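Long-range contact in lysine-sensitive aspartokinase 3 (Escherichia coli, PDB 2J0W), which phosphorylates L-aspartate with ATP to give 4-phospho-L-aspartate, the first step toward lysine, and is shut down allosterically by lysine: residues Thr111-Thr123 / Thr181-Thr195. Residues are numbered along the deposited sequence; the frame is centred on the assembly and turned at random.
With ASP (aspartic acid), chain B.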
# COMPACT_ATOMS: atom_id res chain seq x y z
N THR A 111 6.06 -18.62 30.47
CA THR A 111 7.31 -18.14 29.90
C THR A 111 7.69 -16.74 30.44
O THR A 111 8.83 -16.51 30.86
CB THR A 111 7.20 -18.10 28.37
OG1 THR A 111 7.25 -19.44 27.86
CG2 THR A 111 8.32 -17.27 27.77
N ASP A 112 6.72 -15.82 30.44
CA ASP A 112 6.97 -14.47 30.95
C ASP A 112 7.40 -14.55 32.41
O ASP A 112 8.30 -13.83 32.84
CB ASP A 112 5.72 -13.59 30.83
CG ASP A 112 5.67 -12.79 29.52
OD1 ASP A 112 6.43 -13.12 28.59
OD2 ASP A 112 4.87 -11.84 29.43
N GLU A 113 6.75 -15.43 33.16
CA GLU A 113 7.06 -15.58 34.59
C GLU A 113 8.43 -16.19 34.84
O GLU A 113 9.13 -15.80 35.76
CB GLU A 113 6.00 -16.44 35.27
CG GLU A 113 6.37 -16.82 36.70
CD GLU A 113 6.61 -15.61 37.60
OE1 GLU A 113 5.77 -14.69 37.60
OE2 GLU A 113 7.64 -15.60 38.31
N LEU A 114 8.80 -17.16 34.02
CA LEU A 114 10.09 -17.80 34.19
C LEU A 114 11.16 -16.87 33.64
O LEU A 114 12.20 -16.67 34.26
CB LEU A 114 10.09 -19.13 33.45
CG LEU A 114 11.25 -20.07 33.73
CD1 LEU A 114 10.96 -21.40 33.07
CD2 LEU A 114 12.54 -19.49 33.21
N VAL A 115 10.92 -16.30 32.46
CA VAL A 115 11.95 -15.44 31.89
C VAL A 115 12.18 -14.18 32.70
O VAL A 115 13.26 -13.62 32.67
CB VAL A 115 11.63 -15.04 30.44
CG1 VAL A 115 12.52 -13.89 30.03
CG2 VAL A 115 11.86 -16.23 29.50
N SER A 116 11.18 -13.75 33.45
CA SER A 116 11.34 -12.54 34.24
C SER A 116 12.52 -12.68 35.21
O SER A 116 13.22 -11.70 35.49
CB SER A 116 10.06 -12.28 35.01
OG SER A 116 9.84 -13.34 35.91
N HIS A 117 12.75 -13.90 35.70
CA HIS A 117 13.84 -14.16 36.64
C HIS A 117 15.25 -13.63 36.28
O HIS A 117 16.04 -13.35 37.19
CB HIS A 117 13.92 -15.66 36.93
CG HIS A 117 12.80 -16.15 37.80
ND1 HIS A 117 11.49 -16.17 37.39
CD2 HIS A 117 12.79 -16.57 39.09
CE1 HIS A 117 10.72 -16.57 38.39
NE2 HIS A 117 11.49 -16.82 39.43
N GLY A 118 15.55 -13.49 34.99
CA GLY A 118 16.86 -12.99 34.57
C GLY A 118 17.17 -11.59 35.07
O GLY A 118 18.18 -11.36 35.75
N GLU A 119 16.30 -10.64 34.75
CA GLU A 119 16.51 -9.27 35.22
C GLU A 119 16.38 -9.19 36.75
O GLU A 119 16.87 -8.25 37.37
CB GLU A 119 15.53 -8.30 34.56
CG GLU A 119 14.68 -8.87 33.42
CD GLU A 119 15.46 -9.32 32.21
OE1 GLU A 119 15.42 -10.53 31.91
OE2 GLU A 119 16.12 -8.49 31.56
N LEU A 120 15.72 -10.16 37.37
CA LEU A 120 15.64 -10.11 38.82
C LEU A 120 17.03 -10.41 39.40
O LEU A 120 17.53 -9.67 40.25
CB LEU A 120 14.62 -11.12 39.36
CG LEU A 120 13.16 -10.64 39.24
CD1 LEU A 120 12.19 -11.72 39.69
CD2 LEU A 120 12.97 -9.39 40.08
N MET A 121 17.67 -11.48 38.93
CA MET A 121 18.99 -11.82 39.43
C MET A 121 20.04 -10.76 39.11
O MET A 121 20.85 -10.42 39.96
CB MET A 121 19.45 -13.19 38.89
CG MET A 121 18.65 -14.35 39.45
SD MET A 121 18.85 -15.85 38.49
CE MET A 121 20.19 -16.57 39.34
N SER A 122 20.01 -10.21 37.90
CA SER A 122 20.99 -9.19 37.54
C SER A 122 20.88 -7.94 38.41
O SER A 122 21.89 -7.46 38.91
CB SER A 122 20.87 -8.82 36.06
OG SER A 122 19.66 -8.12 35.80
N THR A 123 19.68 -7.40 38.60
CA THR A 123 19.54 -6.19 39.43
C THR A 123 19.90 -6.43 40.89
O THR A 123 20.35 -5.51 41.57
CB THR A 123 18.11 -5.60 39.38
OG1 THR A 123 17.16 -6.61 39.73
CG2 THR A 123 17.80 -5.07 38.01
N THR A 181 16.44 -1.08 39.22
CA THR A 181 15.27 -1.90 38.93
C THR A 181 15.45 -2.62 37.59
O THR A 181 16.48 -2.46 36.92
CB THR A 181 13.98 -1.05 38.95
OG1 THR A 181 12.86 -1.93 38.84
CG2 THR A 181 13.96 -0.02 37.80
N GLN A 182 14.45 -3.41 37.19
CA GLN A 182 14.56 -4.18 35.95
C GLN A 182 13.69 -3.77 34.77
O GLN A 182 12.51 -3.45 34.92
CB GLN A 182 14.32 -5.66 36.26
CG GLN A 182 13.15 -5.93 37.18
CD GLN A 182 13.38 -5.49 38.61
OE1 GLN A 182 12.44 -5.11 39.31
NE2 GLN A 182 14.63 -5.56 39.06
N GLY A 183 14.26 -3.80 33.58
CA GLY A 183 13.47 -3.46 32.41
C GLY A 183 12.90 -4.75 31.86
O GLY A 183 13.14 -5.82 32.43
N PHE A 184 12.14 -4.66 30.77
CA PHE A 184 11.56 -5.83 30.10
C PHE A 184 10.34 -6.49 30.77
O PHE A 184 9.51 -7.10 30.07
CB PHE A 184 12.67 -6.87 29.90
CG PHE A 184 12.21 -8.16 29.29
CD1 PHE A 184 11.58 -8.16 28.05
CD2 PHE A 184 12.53 -9.38 29.89
CE1 PHE A 184 11.29 -9.37 27.39
CE2 PHE A 184 12.25 -10.60 29.24
CZ PHE A 184 11.62 -10.60 27.99
N ILE A 185 10.22 -6.39 32.09
CA ILE A 185 9.11 -7.02 32.78
C ILE A 185 8.05 -6.09 33.37
O ILE A 185 8.29 -4.90 33.61
CB ILE A 185 9.59 -7.92 33.92
CG1 ILE A 185 10.20 -7.08 35.04
CG2 ILE A 185 10.61 -8.91 33.40
CD1 ILE A 185 10.62 -7.90 36.25
N GLY A 186 6.88 -6.67 33.62
CA GLY A 186 5.78 -5.92 34.20
C GLY A 186 4.81 -6.88 34.87
O GLY A 186 5.11 -8.06 34.98
N SER A 187 3.67 -6.36 35.31
CA SER A 187 2.66 -7.20 35.95
C SER A 187 1.31 -6.77 35.41
O SER A 187 1.05 -5.58 35.24
CB SER A 187 2.69 -7.05 37.47
OG SER A 187 2.47 -5.70 37.86
N GLU A 188 0.46 -7.73 35.14
CA GLU A 188 -0.86 -7.43 34.62
C GLU A 188 -1.87 -7.12 35.75
O GLU A 188 -1.48 -6.98 36.91
CB GLU A 188 -1.30 -8.59 33.70
CG GLU A 188 -2.72 -8.99 33.79
CD GLU A 188 -2.94 -10.08 34.80
OE1 GLU A 188 -2.39 -9.98 35.92
OE2 GLU A 188 -3.65 -11.05 34.47
N ASN A 189 -3.14 -6.97 35.41
CA ASN A 189 -4.14 -6.65 36.42
C ASN A 189 -4.24 -7.65 37.57
O ASN A 189 -4.29 -7.27 38.73
CB ASN A 189 -5.50 -6.48 35.76
CG ASN A 189 -6.00 -5.06 35.83
OD1 ASN A 189 -6.20 -4.51 36.91
ND2 ASN A 189 -6.21 -4.45 34.67
N LYS A 190 -4.26 -8.94 37.25
CA LYS A 190 -4.38 -9.97 38.27
C LYS A 190 -3.05 -10.47 38.84
O LYS A 190 -2.90 -11.65 39.15
CB LYS A 190 -5.20 -11.13 37.73
CG LYS A 190 -6.55 -10.70 37.17
CD LYS A 190 -7.32 -11.85 36.55
CE LYS A 190 -8.73 -11.41 36.12
NZ LYS A 190 -9.51 -12.50 35.45
N GLY A 191 -2.09 -9.54 38.97
CA GLY A 191 -0.78 -9.84 39.55
C GLY A 191 0.22 -10.71 38.81
O GLY A 191 1.38 -10.80 39.22
N ARG A 192 -0.21 -11.36 37.73
CA ARG A 192 0.66 -12.22 36.94
C ARG A 192 1.76 -11.42 36.26
O ARG A 192 1.53 -10.27 35.86
CB ARG A 192 -0.16 -12.97 35.90
CG ARG A 192 -1.26 -13.80 36.54
CD ARG A 192 -1.99 -14.65 35.54
NE ARG A 192 -2.90 -13.89 34.70
CZ ARG A 192 -3.53 -14.40 33.64
NH1 ARG A 192 -3.33 -15.67 33.31
NH2 ARG A 192 -4.36 -13.65 32.93
N THR A 193 2.94 -12.01 36.14
CA THR A 193 4.08 -11.34 35.52
C THR A 193 4.01 -11.33 34.00
O THR A 193 3.62 -12.32 33.38
CB THR A 193 5.42 -11.99 35.93
OG1 THR A 193 5.48 -12.11 37.36
CG2 THR A 193 6.59 -11.11 35.48
N THR A 194 4.40 -10.20 33.41
CA THR A 194 4.41 -10.05 31.95
C THR A 194 5.77 -9.53 31.51
O THR A 194 6.57 -9.09 32.34
CB THR A 194 3.39 -9.02 31.50
OG1 THR A 194 3.65 -7.78 32.17
CG2 THR A 194 1.97 -9.50 31.82
N THR A 195 6.02 -9.58 30.21
CA THR A 195 7.27 -9.03 29.66
C THR A 195 6.85 -8.16 28.48
O THR A 195 5.79 -8.40 27.89
CB THR A 195 8.23 -10.13 29.18
OG1 THR A 195 7.63 -10.88 28.11
CG2 THR A 195 8.57 -11.05 30.32
N ASP B . 16.36 -9.35 28.69
CA ASP B . 15.47 -9.23 27.55
C ASP B . 16.16 -9.93 26.36
O ASP B . 17.21 -10.59 26.59
CB ASP B . 15.15 -7.73 27.29
CG ASP B . 16.31 -6.84 26.80
OD1 ASP B . 17.45 -7.37 26.62
OD2 ASP B . 16.09 -5.59 26.58
OXT ASP B . 15.67 -9.78 25.19
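From CB to carboxylate, Glu-119 runs along Gln-182, Gly-183, Phe-184 and Ile-185 and ends on the substrate. Its CB packs against CB of Gln-182 at 3.4 Å, and CG then runs past the carbonyl O of Gly-183 and the CG2 branch of Ile-185. A bend at chi2 (-64°) turns the carboxylate toward the ring of Phe-184, the two planes standing 63° apart, with OE1 3.7 Å from Phe-184 CD2. The other oxygen, OE2, accepts a hydrogen bond of 3.0 Å from the amino N of the bound aspartate. Phe-184 shapes the same pocket: the aspartate CA sits over the centre of one ring face, Thr-195 CB lies against the opposite face toward the rim, and CG1 of Val-115 meets the edge in plane, 3.4 Å from CE2. The substrate is also hydrogen-bonded to Thr-45, Arg-198, Gly-199 and Ser-201.

This is the amino acid kinase fold: helix 108-131 packs beside the end of strand 178-182 of the central sheet, where the chain leaves for the two-stranded hairpin 185-187/193-195. Segment 111-123 of this helix crosses strand 193-195 at 75°, and the hairpin is tied down by carboxylates from the helix. Asp-112 takes the hydroxyl of Thr-195 on OD1 at 2.6 Å, from well above the carboxylate plane, while OD2 receives a weak bond from Thr-195 N and a hydrogen bond from Gly-153 N. One turn further on, Ser-116 CB touches both methyls, Ile-185 CG2 and Thr-193 CG2. With its CG2 anti to the backbone N, Thr-193 lays that methyl on the serine and gives its hydroxyl OG1 to Glu-113 OE1 (2.6 Å), on the syn side, somewhat out of the carboxylate plane; the same OG1 is also bonded by Arg-143.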